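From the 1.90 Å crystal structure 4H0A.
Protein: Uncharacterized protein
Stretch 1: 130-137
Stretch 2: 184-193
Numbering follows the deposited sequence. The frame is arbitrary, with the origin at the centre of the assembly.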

# COMPACT_ATOMS: atom_id res chain seq x y z
N GLY A 130 13.03 4.15 23.23
CA GLY A 130 12.45 4.52 24.51
C GLY A 130 11.05 5.14 24.49
O GLY A 130 10.42 5.23 25.54
N LYS A 131 10.55 5.57 23.31
CA LYS A 131 9.23 6.19 23.19
C LYS A 131 8.17 5.12 22.98
O LYS A 131 8.29 4.33 22.05
N LYS A 132 7.13 5.11 23.82
CA LYS A 132 6.08 4.10 23.72
C LYS A 132 5.11 4.42 22.58
O LYS A 132 4.73 5.58 22.38
N TYR A 133 4.71 3.38 21.83
CA TYR A 133 3.71 3.43 20.77
C TYR A 133 2.66 2.38 21.06
O TYR A 133 3.02 1.23 21.28
N GLU A 134 1.39 2.78 21.12
CA GLU A 134 0.29 1.83 21.34
C GLU A 134 -0.79 2.11 20.32
O GLU A 134 -1.25 3.24 20.20
N PHE A 135 -1.17 1.09 19.54
CA PHE A 135 -2.18 1.24 18.49
C PHE A 135 -3.54 0.78 18.95
O PHE A 135 -3.64 -0.24 19.64
N GLU A 136 -4.59 1.51 18.54
CA GLU A 136 -6.00 1.19 18.82
C GLU A 136 -6.57 0.59 17.54
O GLU A 136 -7.03 1.34 16.68
N LEU A 137 -6.48 -0.75 17.37
CA LEU A 137 -6.95 -1.41 16.14
C LEU A 137 -8.48 -1.50 16.08
O LEU A 137 -9.09 -2.12 16.96
N GLN A 184 -4.66 3.93 14.24
CA GLN A 184 -4.89 5.05 15.15
C GLN A 184 -4.07 4.84 16.41
O GLN A 184 -4.06 3.74 16.96
N LEU A 185 -3.38 5.89 16.87
CA LEU A 185 -2.58 5.81 18.09
C LEU A 185 -3.44 6.12 19.30
O LEU A 185 -4.36 6.93 19.21
N ASN A 186 -3.09 5.52 20.44
CA ASN A 186 -3.77 5.79 21.70
C ASN A 186 -3.40 7.21 22.16
O ASN A 186 -2.35 7.72 21.78
N SER A 187 -4.28 7.85 22.96
CA SER A 187 -4.08 9.22 23.46
C SER A 187 -2.72 9.42 24.18
O SER A 187 -2.17 10.52 24.13
N ASN A 188 -2.19 8.36 24.84
CA ASN A 188 -0.89 8.41 25.52
C ASN A 188 0.29 8.54 24.53
O ASN A 188 1.32 9.11 24.88
N SER A 189 0.14 8.01 23.30
CA SER A 189 1.19 8.06 22.27
C SER A 189 1.16 9.38 21.50
O SER A 189 0.14 10.07 21.49
N THR A 190 2.29 9.73 20.86
CA THR A 190 2.44 10.95 20.05
C THR A 190 2.94 10.56 18.67
O THR A 190 3.88 9.77 18.56
N SER A 191 2.34 11.13 17.61
CA SER A 191 2.73 10.86 16.23
C SER A 191 4.12 11.45 15.93
O SER A 191 4.45 12.53 16.42
N GLU A 192 4.95 10.71 15.16
CA GLU A 192 6.30 11.16 14.81
C GLU A 192 6.29 12.40 13.92
O GLU A 192 5.38 12.56 13.10
N GLU A 193 7.33 13.24 14.04
CA GLU A 193 7.52 14.41 13.18
C GLU A 193 8.28 13.93 11.94
O GLU A 193 9.04 12.96 12.04

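The two stretches meet as a short antiparallel pairing that gives way to a turn, and the side chains take over where the backbone bonds run out. Glu136 N donates to Gln184 O at 2.8 Å and Asn186 N to Glu134 O at 2.9 Å; between these bonds Phe135 and Leu185 form a non-hydrogen-bonded pair. Beyond Gln184, a water accepts from Gln184 N and donates to Glu136 O, at 2.9 Å in each case, joining backbone groups that do not meet directly. Glu136, m at chi1 and chi2, lies on the same face of the sheet as Gln184, and Glu136 OE2 comes within 3.4 Å of Asn186 CG.

From Asn186 to Ser189 the second stretch folds into a type I turn, closed by Ser189 N to Asn186 O at 2.9 Å. Glu134 reads this turn with its side chain. Its CA-to-CB bond points sideways, but chi1 and chi2 are both t, and the extended chain carries the carboxylate to the amides. Glu134 OE1 accepts from Asn186 ND2 at 3.0 Å and, more weakly, from Asn188 ND2 at 3.3 Å. Asparagine suits both positions because each amide offers a donor at one end and an acceptor at the other. Asn186, with chi1 t, points toward the strand and turns its OD1 to Ser187 N, a weak bond of 2.8 Å; Asn188, with chi1 p, uses OD1 to accept from Ser189 OG at 3.0 Å.

Ser189, chi1 m, also points toward the strand. Its short side chain lets the hydroxyl reach the backbone, where Ser189 OG accepts from Glu134 N at 3.0 Å while donating to Asn188.

Leu185 provides the apolar contact. Its CA-to-CB bond points away overall, yet with chi1 m and chi2 t its end comes nearer, and Leu185 CD2 lies 3.6 Å from Phe135 CE1 and 4.1 Å from Tyr133 CD2, at the edge of the tyrosine ring. Both aromatic residues are buried and have chi1 m, and the one methyl touches both rings.

Tyr133 also starts sideways, but the length of its ring brings the hydroxyl to Glu192, with Tyr133 OH 3.1 Å from Glu192 CG. Glu192 is m at chi1 and t at chi2. Lys131 points toward the second stretch with all four chi angles t; this full extension lets Lys131 NZ donate to Thr190 O at 3.1 Å and, weakly, to Tyr133 OH at 3.2 Å. Lysine suits this place, where a long chain can span the gap and still carry a charged donor.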

# COMPACT_ATOMS: atom_id res chain seq x y z
CB LYS A 131 9.22 7.20 22.04
CG LYS A 131 7.97 8.07 21.96
CD LYS A 131 8.07 9.07 20.80
CE LYS A 131 6.71 9.52 20.30
NZ LYS A 131 6.82 10.40 19.11
CB LYS A 132 5.30 3.97 25.04
CG LYS A 132 4.11 3.01 24.97
CD LYS A 132 3.74 2.43 26.32
CE LYS A 132 2.28 2.01 26.37
NZ LYS A 132 2.01 1.10 27.52
CB TYR A 133 4.35 3.18 19.40
CG TYR A 133 5.20 4.33 18.93
CD1 TYR A 133 6.54 4.42 19.29
CD2 TYR A 133 4.66 5.37 18.19
CE1 TYR A 133 7.32 5.50 18.89
CE2 TYR A 133 5.43 6.45 17.78
CZ TYR A 133 6.76 6.52 18.14
OH TYR A 133 7.53 7.59 17.74
CB GLU A 134 -0.26 1.94 22.76
CG GLU A 134 -1.11 0.73 23.12
CD GLU A 134 -1.76 0.79 24.49
OE1 GLU A 134 -1.66 1.84 25.15
OE2 GLU A 134 -2.38 -0.22 24.88
CB PHE A 135 -1.79 0.45 17.24
CG PHE A 135 -0.61 1.00 16.49
CD1 PHE A 135 -0.65 2.28 15.94
CD2 PHE A 135 0.51 0.22 16.24
CE1 PHE A 135 0.42 2.77 15.19
CE2 PHE A 135 1.58 0.72 15.51
CZ PHE A 135 1.53 1.99 14.99
CB GLU A 136 -6.76 2.47 19.23
CG GLU A 136 -6.27 3.09 20.53
CD GLU A 136 -6.46 2.21 21.75
OE1 GLU A 136 -7.55 1.62 21.91
OE2 GLU A 136 -5.50 2.10 22.55
CB LEU A 137 -6.33 -2.81 15.94
CG LEU A 137 -5.13 -2.84 14.97
CD1 LEU A 137 -3.91 -2.24 15.60
CD2 LEU A 137 -4.84 -4.26 14.48
CB GLN A 184 -6.38 5.18 15.49
CG GLN A 184 -6.75 6.46 16.24
CD GLN A 184 -8.23 6.57 16.49
OE1 GLN A 184 -8.99 5.59 16.42
NE2 GLN A 184 -8.68 7.77 16.83
CB LEU A 185 -1.41 6.81 18.05
CG LEU A 185 -0.24 6.46 17.16
CD1 LEU A 185 0.66 7.67 16.99
CD2 LEU A 185 0.57 5.30 17.72
CB ASN A 186 -3.35 4.74 22.74
CG ASN A 186 -4.13 4.79 24.04
OD1 ASN A 186 -5.15 5.48 24.18
ND2 ASN A 186 -3.70 4.00 25.00
CB SER A 187 -5.20 9.61 24.42
OG SER A 187 -5.30 8.70 25.51
CB ASN A 188 -0.69 7.18 26.44
CG ASN A 188 -0.70 5.81 25.76
OD1 ASN A 188 -0.42 5.65 24.57
ND2 ASN A 188 -0.98 4.77 26.53
CB SER A 189 1.02 6.89 21.30
OG SER A 189 1.13 5.64 21.96
CB THR A 190 3.40 11.94 20.74
OG1 THR A 190 2.96 12.18 22.08
CG2 THR A 190 3.50 13.27 19.99
CB SER A 191 1.69 11.45 15.27
OG SER A 191 2.05 11.29 13.90
CB GLU A 192 7.09 10.06 14.06
CG GLU A 192 7.56 8.90 14.92
CD GLU A 192 8.48 7.92 14.21
OE1 GLU A 192 8.81 8.15 13.02
OE2 GLU A 192 8.88 6.92 14.86
CB GLU A 193 8.27 15.53 13.91
CG GLU A 193 7.49 16.11 15.08
CD GLU A 193 8.16 17.27 15.79
OE1 GLU A 193 9.16 17.81 15.27
OE2 GLU A 193 7.67 17.65 16.88
O HOH W 1 -6.93 2.20 13.89